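Local structure of transcription factor MBP1 (Magnaporthe oryzae, 4UX5) at residues W46-H51 with G88-L93. The protein binds DNA through this N-terminal winged helix-turn-helix domain and probably acts as an RNA polymerase II transcription activator. Residues are numbered along the deposited sequence; the frame is centred on the assembly and turned at random.
Sequences WINATH and GTWIPL. With nucleotides of chain C.
The indole of Trp-46 lies over the backbone at Ile-91 and Pro-92. Pro-92 CA makes a CH-pi contact with the five-membered ring of the Trp-46 indole, 3.7 Å from the centroid and close to the ring normal. Trp-46 CE2 also meets Pro-92 CD. The next aromatic contact is reversed, with the ring now on strand 88-91: Asn-48 CB makes a CH-pi contact over the six-membered ring of Trp-90, 3.9 Å from its centroid. The amide and ring planes are 49° apart. Trp-46 O meets the edge of the same ring at Trp-90 CZ3, 3.3 Å away. Asn-48 ND2 and Trp-90 NE1 are both donors and do not pair; Asn-48 ND2 donates to Gln-87 O and Trp-90 NE1 to Tyr-86 O. Asn-48 OD1 caps helix 49-55, accepting from His-51 N at 3.2 Å and weakly from Thr-50 N.

Strands 47-48 and 88-91 run antiparallel in the small sheet of this winged helix-turn-helix domain, with 77-79 as the third strand. Ile-47 and Ile-91 form the hydrogen-bonded pair, with Ile-47 N 2.8 Å from Ile-91 O. Their side chains share the face opposite Trp-90, where Ile-91 CD1 reaches Ala-49 CB. Ala-49 N carries the pairing into the helix by bonding to Thr-89 O.

At the DNA end, Thr-50 OG1 accepts from Thr-89 N at 2.8 Å and donates to OP1 of DG10 of chain C at 2.6 Å. With OG1 anti to the carbonyl carbon (chi1 -50°), the hydroxyl reaches both partners. Thr-89 OG1 donates to the same OP1 at 2.8 Å, so two hydroxyls grip one phosphate oxygen. Gly-88 CA packs against Thr-50 OG1 and approaches O3' of DC9 of chain C.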
loop_
_atom_site.group_PDB
_atom_site.type_symbol
_atom_site.label_atom_id
_atom_site.label_comp_id
_atom_site.label_asym_id
_atom_site.label_seq_id
_atom_site.Cartn_x
_atom_site.Cartn_y
_atom_site.Cartn_z
ATOM N N TRP A 46 -17.171 -4.915 -5.609
ATOM C CA TRP A 46 -16.118 -4.011 -6.042
ATOM C C TRP A 46 -15.202 -4.745 -7.011
ATOM O O TRP A 46 -14.974 -5.947 -6.874
ATOM C CB TRP A 46 -15.327 -3.470 -4.854
ATOM C CG TRP A 46 -16.008 -2.343 -4.143
ATOM C CD1 TRP A 46 -17.352 -2.149 -3.999
ATOM C CD2 TRP A 46 -15.372 -1.238 -3.491
ATOM N NE1 TRP A 46 -17.590 -0.996 -3.290
ATOM C CE2 TRP A 46 -16.390 -0.418 -2.965
ATOM C CE3 TRP A 46 -14.039 -0.865 -3.295
ATOM C CZ2 TRP A 46 -16.118 0.750 -2.259
ATOM C CZ3 TRP A 46 -13.770 0.294 -2.594
ATOM C CH2 TRP A 46 -14.804 1.088 -2.085
ATOM N N ILE A 47 -14.683 -4.017 -7.994
ATOM C CA ILE A 47 -13.915 -4.631 -9.068
ATOM C C ILE A 47 -12.518 -4.016 -9.161
ATOM O O ILE A 47 -12.312 -2.861 -8.787
ATOM C CB ILE A 47 -14.660 -4.497 -10.421
ATOM C CG1 ILE A 47 -14.076 -5.448 -11.466
ATOM C CG2 ILE A 47 -14.655 -3.049 -10.903
ATOM C CD1 ILE A 47 -15.004 -5.721 -12.625
ATOM N N ASN A 48 -11.560 -4.802 -9.641
ATOM C CA ASN A 48 -10.170 -4.365 -9.736
ATOM C C ASN A 48 -9.939 -3.471 -10.954
ATOM O O ASN A 48 -9.903 -3.949 -12.088
ATOM C CB ASN A 48 -9.243 -5.583 -9.785
ATOM C CG ASN A 48 -7.799 -5.239 -9.463
ATOM O OD1 ASN A 48 -7.268 -4.232 -9.926
ATOM N ND2 ASN A 48 -7.158 -6.079 -8.657
ATOM N N ALA A 49 -9.778 -2.174 -10.710
ATOM C CA ALA A 49 -9.596 -1.203 -11.786
ATOM C C ALA A 49 -8.252 -1.379 -12.483
ATOM O O ALA A 49 -8.100 -1.026 -13.651
ATOM C CB ALA A 49 -9.728 0.213 -11.249
ATOM N N THR A 50 -7.279 -1.925 -11.762
ATOM C CA THR A 50 -5.959 -2.172 -12.329
ATOM C C THR A 50 -6.030 -3.303 -13.349
ATOM O O THR A 50 -5.357 -3.265 -14.377
ATOM C CB THR A 50 -4.927 -2.516 -11.234
ATOM O OG1 THR A 50 -4.990 -1.534 -10.194
ATOM C CG2 THR A 50 -3.518 -2.551 -11.806
ATOM N N HIS A 51 -6.854 -4.305 -13.060
ATOM C CA HIS A 51 -7.083 -5.408 -13.989
ATOM C C HIS A 51 -7.775 -4.925 -15.260
ATOM O O HIS A 51 -7.497 -5.415 -16.355
ATOM C CB HIS A 51 -7.927 -6.505 -13.335
ATOM C CG HIS A 51 -7.231 -7.233 -12.228
ATOM N ND1 HIS A 51 -7.874 -8.148 -11.422
ATOM C CD2 HIS A 51 -5.949 -7.188 -11.793
ATOM C CE1 HIS A 51 -7.022 -8.632 -10.538
ATOM N NE2 HIS A 51 -5.845 -8.066 -10.742
ATOM N N GLY A 88 -4.035 -4.299 -6.532
ATOM C CA GLY A 88 -4.496 -3.283 -7.455
ATOM C C GLY A 88 -5.388 -2.264 -6.780
ATOM O O GLY A 88 -5.517 -2.252 -5.557
ATOM N N THR A 89 -6.004 -1.405 -7.585
ATOM C CA THR A 89 -6.914 -0.391 -7.073
ATOM C C THR A 89 -8.357 -0.833 -7.273
ATOM O O THR A 89 -8.803 -1.033 -8.402
ATOM C CB THR A 89 -6.692 0.962 -7.762
ATOM O OG1 THR A 89 -5.301 1.302 -7.706
ATOM C CG2 THR A 89 -7.507 2.049 -7.079
ATOM N N TRP A 90 -9.085 -0.985 -6.171
ATOM C CA TRP A 90 -10.451 -1.489 -6.226
ATOM C C TRP A 90 -11.490 -0.376 -6.115
ATOM O O TRP A 90 -11.350 0.544 -5.309
ATOM C CB TRP A 90 -10.669 -2.525 -5.125
ATOM C CG TRP A 90 -9.879 -3.781 -5.337
ATOM C CD1 TRP A 90 -8.543 -3.952 -5.131
ATOM C CD2 TRP A 90 -10.380 -5.041 -5.797
ATOM N NE1 TRP A 90 -8.178 -5.241 -5.435
ATOM C CE2 TRP A 90 -9.289 -5.931 -5.844
ATOM C CE3 TRP A 90 -11.645 -5.505 -6.173
ATOM C CZ2 TRP A 90 -9.423 -7.257 -6.252
ATOM C CZ3 TRP A 90 -11.777 -6.823 -6.576
ATOM C CH2 TRP A 90 -10.671 -7.683 -6.612
ATOM N N ILE A 91 -12.531 -0.473 -6.940
ATOM C CA ILE A 91 -13.601 0.520 -6.980
ATOM C C ILE A 91 -14.962 -0.172 -7.089
ATOM O O ILE A 91 -15.034 -1.325 -7.513
ATOM C CB ILE A 91 -13.422 1.497 -8.166
ATOM C CG1 ILE A 91 -13.364 0.736 -9.493
ATOM C CG2 ILE A 91 -12.180 2.348 -7.979
ATOM C CD1 ILE A 91 -13.168 1.635 -10.698
ATOM N N PRO A 92 -16.044 0.524 -6.693
ATOM C CA PRO A 92 -17.396 -0.030 -6.847
ATOM C C PRO A 92 -17.710 -0.420 -8.290
ATOM O O PRO A 92 -17.122 0.132 -9.221
ATOM C CB PRO A 92 -18.306 1.113 -6.372
ATOM C CG PRO A 92 -17.428 2.332 -6.329
ATOM C CD PRO A 92 -16.067 1.825 -6.007
ATOM N N LEU A 93 -18.633 -1.362 -8.460
ATOM C CA LEU A 93 -18.894 -1.977 -9.760
ATOM C C LEU A 93 -19.349 -0.980 -10.823
ATOM O O LEU A 93 -18.930 -1.068 -11.976
ATOM C CB LEU A 93 -19.937 -3.087 -9.616
ATOM C CG LEU A 93 -20.185 -3.933 -10.866
ATOM C CD1 LEU A 93 -18.890 -4.561 -11.351
ATOM C CD2 LEU A 93 -21.231 -5.005 -10.599
ATOM P P DG C 10 -1.772 -0.266 -8.927
ATOM O OP1 DG C 10 -3.219 0.017 -9.066
ATOM O OP2 DG C 10 -0.904 -0.325 -10.124
ATOM O "O5'" DG C 10 -1.179 0.805 -7.900
ATOM C "C5'" DG C 10 -1.767 0.945 -6.611
ATOM C "C4'" DG C 10 -0.759 1.473 -5.603
ATOM O "O4'" DG C 10 0.470 0.701 -5.685
ATOM C "C3'" DG C 10 -0.351 2.932 -5.796
ATOM O "O3'" DG C 10 -0.190 3.547 -4.534
ATOM C "C2'" DG C 10 0.981 2.815 -6.528
ATOM C "C1'" DG C 10 1.561 1.574 -5.876
ATOM N N9 DG C 10 2.557 0.900 -6.698
ATOM C C8 DG C 10 2.423 0.520 -8.011
ATOM N N7 DG C 10 3.485 -0.064 -8.493
ATOM C C5 DG C 10 4.380 -0.070 -7.432
ATOM C C6 DG C 10 5.699 -0.575 -7.357
ATOM O O6 DG C 10 6.358 -1.132 -8.247
ATOM N N1 DG C 10 6.256 -0.378 -6.094
ATOM C C2 DG C 10 5.617 0.228 -5.039
ATOM N N2 DG C 10 6.314 0.327 -3.898
ATOM N N3 DG C 10 4.378 0.703 -5.096
ATOM C C4 DG C 10 3.824 0.520 -6.319
ATOM P P DC C 9 0.306 -5.447 -11.403
ATOM O OP1 DC C 9 -0.749 -6.401 -11.818
ATOM O OP2 DC C 9 1.204 -4.849 -12.414
ATOM O "O5'" DC C 9 -0.363 -4.270 -10.551
ATOM C "C5'" DC C 9 -1.246 -4.588 -9.478
ATOM C "C4'" DC C 9 -0.806 -3.920 -8.185
ATOM O "O4'" DC C 9 0.398 -4.540 -7.702
ATOM C "C3'" DC C 9 -0.454 -2.451 -8.301
ATOM O "O3'" DC C 9 -1.628 -1.666 -8.153
ATOM C "C2'" DC C 9 0.519 -2.234 -7.132
ATOM C "C1'" DC C 9 1.061 -3.641 -6.839
ATOM N N1 DC C 9 2.536 -3.787 -7.048
ATOM C C2 DC C 9 3.412 -3.678 -5.958
ATOM O O2 DC C 9 2.952 -3.449 -4.833
ATOM N N3 DC C 9 4.742 -3.822 -6.167
ATOM C C4 DC C 9 5.203 -4.067 -7.392
ATOM N N4 DC C 9 6.523 -4.201 -7.548
ATOM C C5 DC C 9 4.331 -4.183 -8.515
ATOM C C6 DC C 9 3.019 -4.039 -8.298
#